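Local coordinates for purine nucleoside phosphorylase (Grouper iridovirus, PDB 3KHS), which probably catalyses the phosphorolysis of purine nucleosides to the free base and ribose 1-phosphate in purine salvage, at residues M97-T111 against E221-V235. Numbering follows the deposited sequence.
Sequences MRVFKALGVKIVVLT and ETIVAKHGGMRCLAV
Val-108 and Leu-110 each use both N-H and C=O, and Lys-106 adds its carbonyl just ahead of the strand, in a parallel ladder running from Arg-231 N on Lys-106 O to Val-235 N on Leu-110 O, while helices 97-102 and 221-227 run alongside each other at 26°, their axes 9.2 Å apart at closest approach. Met-230, between helix and strand of its segment, reaches across to the turn between helix 97-102 and strand 107-111, with CG on Val-105 O (3.1 Å). An extended chi2 (172°) carries SD to Val-108 CG2 (3.8 Å) and Val-105 CB, and the bend at chi3 then turns CE to Met-97 O (3.6 Å) in the helix. Two adjacent helix-loop-strand units, their strands parallel and both helices on the same side of the sheet, thus form part of the mixed alpha/beta core of the PNP/MTAP phosphorylase family. On the helical side, Leu-110 CG rests on Thr-222 CG2 (4.1 Å), and Met-97 CG lies against Glu-221 CB (3.9 Å); the Glu-221 carboxylate is engaged in a salt bridge with Arg-81. Val-224 CG1 sits 4.0 Å above the centre of the Arg-98 guanidinium, whose NH2 is hydrogen-bonded to Pro-143 O. On the other face of the sheet Val-109 CG1 and Leu-233 CD2 meet side by side at 4.0 Å, and helix 257-279 packs against Leu-233 and Ile-107. Beside Ile-107 CD1, the Arg-231 guanidinium forms salt bridges with Asp-164 and Glu-282.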
ATOM      1  N   MET B  97       1.299   5.079 -21.670  1.00 33.61           N
ATOM      2  CA  MET B  97       2.183   3.983 -22.070  1.00 39.02           C
ATOM      3  C   MET B  97       1.423   3.001 -22.953  1.00 39.38           C
ATOM      4  O   MET B  97       2.003   2.392 -23.867  1.00 40.51           O
ATOM      5  CB  MET B  97       2.741   3.195 -20.875  1.00 34.24           C
ATOM      6  CG  MET B  97       3.910   3.848 -20.156  1.00 35.14           C
ATOM      7  SD  MET B  97       5.300   4.245 -21.193  1.00 37.97           S
ATOM      8  CE  MET B  97       5.013   6.017 -21.492  1.00 31.54           C
ATOM      9  N   ARG B  98       0.140   2.815 -22.658  1.00 35.82           N
ATOM     10  CA  ARG B  98      -0.660   1.913 -23.465  1.00 38.36           C
ATOM     11  C   ARG B  98      -0.837   2.579 -24.837  1.00 39.30           C
ATOM     12  O   ARG B  98      -0.803   1.911 -25.864  1.00 40.73           O
ATOM     13  CB  ARG B  98      -1.998   1.632 -22.774  1.00 35.55           C
ATOM     14  CG  ARG B  98      -1.847   0.801 -21.512  1.00 37.65           C
ATOM     15  CD  ARG B  98      -3.191   0.398 -20.898  1.00 35.11           C
ATOM     16  NE  ARG B  98      -3.031  -0.478 -19.729  1.00 42.57           N
ATOM     17  CZ  ARG B  98      -2.675  -0.061 -18.507  1.00 40.16           C
ATOM     18  NH1 ARG B  98      -2.447   1.215 -18.286  1.00 28.22           N
ATOM     19  NH2 ARG B  98      -2.545  -0.925 -17.506  1.00 39.87           N
ATOM     20  N   VAL B  99      -0.984   3.900 -24.843  1.00 34.87           N
ATOM     21  CA  VAL B  99      -1.117   4.642 -26.093  1.00 34.28           C
ATOM     22  C   VAL B  99       0.189   4.484 -26.910  1.00 36.73           C
ATOM     23  O   VAL B  99       0.151   4.191 -28.105  1.00 37.27           O
ATOM     24  CB  VAL B  99      -1.420   6.131 -25.800  1.00 29.62           C
ATOM     25  CG1 VAL B  99      -1.349   6.953 -27.047  1.00 33.86           C
ATOM     26  CG2 VAL B  99      -2.811   6.261 -25.157  1.00 26.04           C
ATOM     27  N   PHE B 100       1.337   4.679 -26.262  1.00 35.97           N
ATOM     28  CA  PHE B 100       2.622   4.504 -26.928  1.00 37.62           C
ATOM     29  C   PHE B 100       2.631   3.168 -27.655  1.00 37.64           C
ATOM     30  O   PHE B 100       2.991   3.102 -28.814  1.00 43.20           O
ATOM     31  CB  PHE B 100       3.774   4.504 -25.917  1.00 35.18           C
ATOM     32  CG  PHE B 100       4.381   5.867 -25.668  1.00 29.61           C
ATOM     33  CD1 PHE B 100       3.649   7.020 -25.871  1.00 31.29           C
ATOM     34  CD2 PHE B 100       5.659   5.978 -25.168  1.00 25.61           C
ATOM     35  CE1 PHE B 100       4.172   8.241 -25.580  1.00 33.69           C
ATOM     36  CE2 PHE B 100       6.207   7.215 -24.865  1.00 21.87           C
ATOM     37  CZ  PHE B 100       5.468   8.343 -25.067  1.00 32.62           C
ATOM     38  N   LYS B 101       2.236   2.102 -26.971  1.00 37.45           N
ATOM     39  CA  LYS B 101       2.218   0.784 -27.583  1.00 39.36           C
ATOM     40  C   LYS B 101       1.308   0.753 -28.812  1.00 43.75           C
ATOM     41  O   LYS B 101       1.702   0.276 -29.877  1.00 38.96           O
ATOM     42  CB  LYS B 101       1.731  -0.271 -26.593  1.00 39.53           C
ATOM     43  CG  LYS B 101       1.673  -1.690 -27.160  1.00 42.22           C
ATOM     44  CD  LYS B 101       0.609  -2.504 -26.458  1.00 47.67           C
ATOM     45  CE  LYS B 101       0.879  -4.006 -26.528  1.00 51.39           C
ATOM     46  NZ  LYS B 101       1.316  -4.423 -27.873  1.00 44.06           N
ATOM     47  N   ALA B 102       0.093   1.264 -28.645  1.00 43.52           N
ATOM     48  CA  ALA B 102      -0.891   1.310 -29.714  1.00 47.90           C
ATOM     49  C   ALA B 102      -0.383   2.093 -30.916  1.00 47.00           C
ATOM     50  O   ALA B 102      -0.856   1.893 -32.017  1.00 47.20           O
ATOM     51  CB  ALA B 102      -2.190   1.943 -29.193  1.00 50.77           C
ATOM     52  N   LEU B 103       0.560   3.001 -30.683  1.00 47.19           N
ATOM     53  CA  LEU B 103       1.144   3.820 -31.745  1.00 45.75           C
ATOM     54  C   LEU B 103       2.230   3.057 -32.484  1.00 46.45           C
ATOM     55  O   LEU B 103       2.704   3.508 -33.521  1.00 46.49           O
ATOM     56  CB  LEU B 103       1.797   5.077 -31.174  1.00 39.12           C
ATOM     57  CG  LEU B 103       0.965   6.264 -30.738  1.00 32.96           C
ATOM     58  CD1 LEU B 103       1.886   7.290 -30.115  1.00 35.23           C
ATOM     59  CD2 LEU B 103       0.256   6.856 -31.922  1.00 27.59           C
ATOM     60  N   GLY B 104       2.640   1.919 -31.929  1.00 48.02           N
ATOM     61  CA  GLY B 104       3.690   1.133 -32.550  1.00 45.18           C
ATOM     62  C   GLY B 104       5.078   1.379 -31.973  1.00 47.28           C
ATOM     63  O   GLY B 104       6.074   0.932 -32.555  1.00 43.13           O
ATOM     64  N   VAL B 105       5.160   2.080 -30.837  1.00 44.86           N
ATOM     65  CA  VAL B 105       6.464   2.328 -30.237  1.00 43.87           C
ATOM     66  C   VAL B 105       7.095   1.019 -29.789  1.00 41.38           C
ATOM     67  O   VAL B 105       6.433   0.138 -29.269  1.00 38.13           O
ATOM     68  CB  VAL B 105       6.404   3.281 -29.036  1.00 41.75           C
ATOM     69  CG1 VAL B 105       7.799   3.418 -28.441  1.00 36.72           C
ATOM     70  CG2 VAL B 105       5.919   4.650 -29.478  1.00 38.58           C
ATOM     71  N   LYS B 106       8.395   0.893 -30.013  1.00 48.84           N
ATOM     72  CA  LYS B 106       9.102  -0.326 -29.635  1.00 47.63           C
ATOM     73  C   LYS B 106      10.054  -0.114 -28.472  1.00 41.26           C
ATOM     74  O   LYS B 106      10.301  -1.028 -27.705  1.00 38.71           O
ATOM     75  CB  LYS B 106       9.830  -0.905 -30.859  1.00 47.33           C
ATOM     76  CG  LYS B 106       8.865  -1.578 -31.817  1.00 53.96           C
ATOM     77  CD  LYS B 106       9.540  -1.894 -33.138  1.00 69.65           C
ATOM     78  CE  LYS B 106       8.597  -2.589 -34.128  1.00 72.66           C
ATOM     79  NZ  LYS B 106       9.315  -3.006 -35.388  1.00 75.03           N
ATOM     80  N   ILE B 107      10.559   1.105 -28.340  1.00 40.48           N
ATOM     81  CA  ILE B 107      11.476   1.427 -27.260  1.00 42.88           C
ATOM     82  C   ILE B 107      11.023   2.701 -26.559  1.00 39.47           C
ATOM     83  O   ILE B 107      10.610   3.663 -27.212  1.00 37.14           O
ATOM     84  CB  ILE B 107      12.902   1.634 -27.794  1.00 43.73           C
ATOM     85  CG1 ILE B 107      13.412   0.330 -28.419  1.00 43.62           C
ATOM     86  CG2 ILE B 107      13.812   2.108 -26.669  1.00 42.27           C
ATOM     87  CD1 ILE B 107      14.716   0.498 -29.209  1.00 44.64           C
ATOM     88  N   VAL B 108      11.071   2.696 -25.232  1.00 34.65           N
ATOM     89  CA  VAL B 108      10.675   3.882 -24.483  1.00 34.24           C
ATOM     90  C   VAL B 108      11.827   4.353 -23.577  1.00 33.78           C
ATOM     91  O   VAL B 108      12.412   3.565 -22.831  1.00 32.34           O
ATOM     92  CB  VAL B 108       9.422   3.608 -23.630  1.00 36.13           C
ATOM     93  CG1 VAL B 108       9.102   4.823 -22.739  1.00 31.08           C
ATOM     94  CG2 VAL B 108       8.231   3.282 -24.536  1.00 36.67           C
ATOM     95  N   VAL B 109      12.168   5.636 -23.670  1.00 36.46           N
ATOM     96  CA  VAL B 109      13.241   6.216 -22.855  1.00 30.47           C
ATOM     97  C   VAL B 109      12.561   7.159 -21.843  1.00 34.44           C
ATOM     98  O   VAL B 109      11.985   8.188 -22.230  1.00 35.10           O
ATOM     99  CB  VAL B 109      14.228   7.056 -23.708  1.00 31.91           C
ATOM    100  CG1 VAL B 109      15.336   7.631 -22.808  1.00 32.49           C
ATOM    101  CG2 VAL B 109      14.857   6.209 -24.836  1.00 27.09           C
ATOM    102  N   LEU B 110      12.636   6.802 -20.562  1.00 29.53           N
ATOM    103  CA  LEU B 110      12.027   7.583 -19.482  1.00 31.28           C
ATOM    104  C   LEU B 110      13.074   8.350 -18.678  1.00 29.52           C
ATOM    105  O   LEU B 110      14.180   7.873 -18.465  1.00 34.75           O
ATOM    106  CB  LEU B 110      11.305   6.667 -18.484  1.00 31.39           C
ATOM    107  CG  LEU B 110      10.323   5.496 -18.708  1.00 36.41           C
ATOM    108  CD1 LEU B 110       8.929   5.992 -18.878  1.00 29.30           C
ATOM    109  CD2 LEU B 110      10.771   4.641 -19.864  1.00 31.61           C
ATOM    110  N   THR B 111      12.713   9.536 -18.223  1.00 31.11           N
ATOM    111  CA  THR B 111      13.591  10.341 -17.396  1.00 32.18           C
ATOM    112  C   THR B 111      12.766  10.820 -16.201  1.00 34.76           C
ATOM    113  O   THR B 111      11.525  10.862 -16.271  1.00 36.53           O
ATOM    114  CB  THR B 111      14.105  11.578 -18.143  1.00 32.08           C
ATOM    115  OG1 THR B 111      12.999  12.424 -18.485  1.00 29.14           O
ATOM    116  CG2 THR B 111      14.878  11.168 -19.385  1.00 32.79           C
ATOM    117  N   GLU B 221       5.046   2.967 -14.962  1.00 26.31           N
ATOM    118  CA  GLU B 221       5.066   3.145 -16.401  1.00 33.63           C
ATOM    119  C   GLU B 221       5.884   2.054 -17.104  1.00 37.87           C
ATOM    120  O   GLU B 221       5.491   1.572 -18.173  1.00 41.06           O
ATOM    121  CB  GLU B 221       5.611   4.515 -16.759  1.00 32.29           C
ATOM    122  CG  GLU B 221       4.681   5.663 -16.395  1.00 24.73           C
ATOM    123  CD  GLU B 221       5.469   6.881 -15.957  1.00 35.24           C
ATOM    124  OE1 GLU B 221       5.746   7.013 -14.740  1.00 33.17           O
ATOM    125  OE2 GLU B 221       5.839   7.691 -16.831  1.00 39.29           O
ATOM    126  N   THR B 222       7.011   1.657 -16.520  1.00 32.61           N
ATOM    127  CA  THR B 222       7.824   0.610 -17.142  1.00 33.42           C
ATOM    128  C   THR B 222       7.183  -0.759 -16.950  1.00 32.01           C
ATOM    129  O   THR B 222       7.415  -1.674 -17.735  1.00 34.31           O
ATOM    130  CB  THR B 222       9.275   0.575 -16.583  1.00 29.46           C
ATOM    131  OG1 THR B 222       9.250   0.251 -15.177  1.00 34.36           O
ATOM    132  CG2 THR B 222       9.934   1.930 -16.782  1.00 22.22           C
ATOM    133  N   ILE B 223       6.384  -0.914 -15.905  1.00 31.69           N
ATOM    134  CA  ILE B 223       5.715  -2.195 -15.710  1.00 33.82           C
ATOM    135  C   ILE B 223       4.743  -2.391 -16.882  1.00 32.02           C
ATOM    136  O   ILE B 223       4.648  -3.466 -17.450  1.00 33.30           O
ATOM    137  CB  ILE B 223       4.864  -2.235 -14.424  1.00 32.98           C
ATOM    138  CG1 ILE B 223       5.764  -2.260 -13.189  1.00 26.97           C
ATOM    139  CG2 ILE B 223       3.924  -3.459 -14.470  1.00 26.17           C
ATOM    140  CD1 ILE B 223       4.966  -2.171 -11.893  1.00 22.15           C
ATOM    141  N   VAL B 224       4.013  -1.335 -17.214  1.00 34.44           N
ATOM    142  CA  VAL B 224       3.035  -1.373 -18.285  1.00 34.66           C
ATOM    143  C   VAL B 224       3.712  -1.457 -19.660  1.00 36.87           C
ATOM    144  O   VAL B 224       3.296  -2.233 -20.508  1.00 36.72           O
ATOM    145  CB  VAL B 224       2.126  -0.152 -18.187  1.00 32.95           C
ATOM    146  CG1 VAL B 224       1.222  -0.073 -19.407  1.00 30.07           C
ATOM    147  CG2 VAL B 224       1.327  -0.223 -16.870  1.00 24.45           C
ATOM    148  N   ALA B 225       4.760  -0.676 -19.864  1.00 34.80           N
ATOM    149  CA  ALA B 225       5.501  -0.690 -21.111  1.00 36.45           C
ATOM    150  C   ALA B 225       6.012  -2.121 -21.380  1.00 37.26           C
ATOM    151  O   ALA B 225       5.790  -2.705 -22.448  1.00 36.37           O
ATOM    152  CB  ALA B 225       6.675   0.265 -20.993  1.00 30.07           C
ATOM    153  N   LYS B 226       6.686  -2.677 -20.381  1.00 39.07           N
ATOM    154  CA  LYS B 226       7.266  -4.010 -20.479  1.00 37.20           C
ATOM    155  C   LYS B 226       6.210  -5.032 -20.809  1.00 38.96           C
ATOM    156  O   LYS B 226       6.426  -5.933 -21.614  1.00 39.13           O
ATOM    157  CB  LYS B 226       7.924  -4.407 -19.165  1.00 39.90           C
ATOM    158  CG  LYS B 226       8.882  -5.590 -19.294  1.00 42.86           C
ATOM    159  CD  LYS B 226      10.065  -5.238 -20.192  1.00 41.38           C
ATOM    160  CE  LYS B 226      10.698  -6.491 -20.740  1.00 50.84           C
ATOM    161  NZ  LYS B 226      11.171  -7.363 -19.645  1.00 52.79           N
ATOM    162  N   HIS B 227       5.065  -4.892 -20.161  1.00 36.86           N
ATOM    163  CA  HIS B 227       3.961  -5.794 -20.362  1.00 34.12           C
ATOM    164  C   HIS B 227       3.444  -5.665 -21.788  1.00 36.83           C
ATOM    165  O   HIS B 227       2.967  -6.634 -22.357  1.00 39.06           O
ATOM    166  CB  HIS B 227       2.871  -5.476 -19.339  1.00 32.70           C
ATOM    167  CG  HIS B 227       1.549  -6.119 -19.631  1.00 35.13           C
ATOM    168  ND1 HIS B 227       0.623  -5.558 -20.486  1.00 35.65           N
ATOM    169  CD2 HIS B 227       0.999  -7.275 -19.185  1.00 33.79           C
ATOM    170  CE1 HIS B 227      -0.441  -6.341 -20.553  1.00 35.67           C
ATOM    171  NE2 HIS B 227      -0.238  -7.389 -19.772  1.00 40.71           N
ATOM    172  N   GLY B 228       3.561  -4.465 -22.354  1.00 38.64           N
ATOM    173  CA  GLY B 228       3.101  -4.213 -23.706  1.00 40.07           C
ATOM    174  C   GLY B 228       4.150  -4.523 -24.750  1.00 39.56           C
ATOM    175  O   GLY B 228       4.084  -4.038 -25.866  1.00 41.43           O
ATOM    176  N   GLY B 229       5.140  -5.313 -24.366  1.00 40.54           N
ATOM    177  CA  GLY B 229       6.201  -5.696 -25.275  1.00 39.42           C
ATOM    178  C   GLY B 229       7.221  -4.641 -25.655  1.00 43.63           C
ATOM    179  O   GLY B 229       7.994  -4.842 -26.592  1.00 48.23           O
ATOM    180  N   MET B 230       7.255  -3.513 -24.962  1.00 43.21           N
ATOM    181  CA  MET B 230       8.234  -2.488 -25.331  1.00 42.61           C
ATOM    182  C   MET B 230       9.472  -2.601 -24.461  1.00 42.56           C
ATOM    183  O   MET B 230       9.422  -3.165 -23.365  1.00 38.77           O
ATOM    184  CB  MET B 230       7.626  -1.075 -25.224  1.00 41.02           C
ATOM    185  CG  MET B 230       6.546  -0.750 -26.268  1.00 32.05           C
ATOM    186  SD  MET B 230       5.683   0.829 -26.001  1.00 42.08           S
ATOM    187  CE  MET B 230       4.969   0.484 -24.385  1.00 25.37           C
ATOM    188  N   ARG B 231      10.584  -2.095 -24.976  1.00 40.52           N
ATOM    189  CA  ARG B 231      11.840  -2.141 -24.245  1.00 43.65           C
ATOM    190  C   ARG B 231      12.012  -0.812 -23.524  1.00 37.75           C
ATOM    191  O   ARG B 231      11.726   0.250 -24.082  1.00 37.32           O
ATOM    192  CB  ARG B 231      12.993  -2.411 -25.216  1.00 47.46           C
ATOM    193  CG  ARG B 231      12.886  -3.756 -25.905  1.00 46.70           C
ATOM    194  CD  ARG B 231      13.837  -3.835 -27.073  1.00 47.28           C
ATOM    195  NE  ARG B 231      15.228  -3.969 -26.656  1.00 47.39           N
ATOM    196  CZ  ARG B 231      16.256  -3.627 -27.423  1.00 51.94           C
ATOM    197  NH1 ARG B 231      16.041  -3.133 -28.639  1.00 54.81           N
ATOM    198  NH2 ARG B 231      17.498  -3.777 -26.983  1.00 53.34           N
ATOM    199  N   CYS B 232      12.487  -0.878 -22.286  1.00 37.21           N
ATOM    200  CA  CYS B 232      12.657   0.331 -21.478  1.00 34.09           C
ATOM    201  C   CYS B 232      14.047   0.720 -21.019  1.00 30.98           C
ATOM    202  O   CYS B 232      14.883  -0.118 -20.692  1.00 32.84           O
ATOM    203  CB  CYS B 232      11.795   0.230 -20.230  1.00 33.17           C
ATOM    204  SG  CYS B 232      10.099  -0.165 -20.581  1.00 36.75           S
ATOM    205  N   LEU B 233      14.259   2.026 -20.987  1.00 33.56           N
ATOM    206  CA  LEU B 233      15.480   2.619 -20.494  1.00 31.12           C
ATOM    207  C   LEU B 233      14.985   3.794 -19.655  1.00 31.85           C
ATOM    208  O   LEU B 233      14.121   4.556 -20.087  1.00 32.19           O
ATOM    209  CB  LEU B 233      16.339   3.124 -21.620  1.00 24.13           C
ATOM    210  CG  LEU B 233      17.377   4.137 -21.150  1.00 37.54           C
ATOM    211  CD1 LEU B 233      18.348   3.446 -20.175  1.00 33.22           C
ATOM    212  CD2 LEU B 233      18.099   4.764 -22.360  1.00 25.41           C
ATOM    213  N   ALA B 234      15.503   3.916 -18.441  1.00 32.75           N
ATOM    214  CA  ALA B 234      15.110   5.020 -17.576  1.00 33.95           C
ATOM    215  C   ALA B 234      16.356   5.630 -16.956  1.00 31.66           C
ATOM    216  O   ALA B 234      17.236   4.908 -16.496  1.00 32.43           O
ATOM    217  CB  ALA B 234      14.173   4.522 -16.503  1.00 32.12           C
ATOM    218  N   VAL B 235      16.432   6.956 -16.969  1.00 35.31           N
ATOM    219  CA  VAL B 235      17.562   7.677 -16.394  1.00 35.65           C
ATOM    220  C   VAL B 235      17.052   8.715 -15.373  1.00 37.65           C
ATOM    221  O   VAL B 235      16.262   9.592 -15.722  1.00 35.59           O
ATOM    222  CB  VAL B 235      18.365   8.431 -17.505  1.00 36.91           C
ATOM    223  CG1 VAL B 235      19.475   9.292 -16.871  1.00 30.07           C
ATOM    224  CG2 VAL B 235      18.991   7.434 -18.488  1.00 32.82           C
TER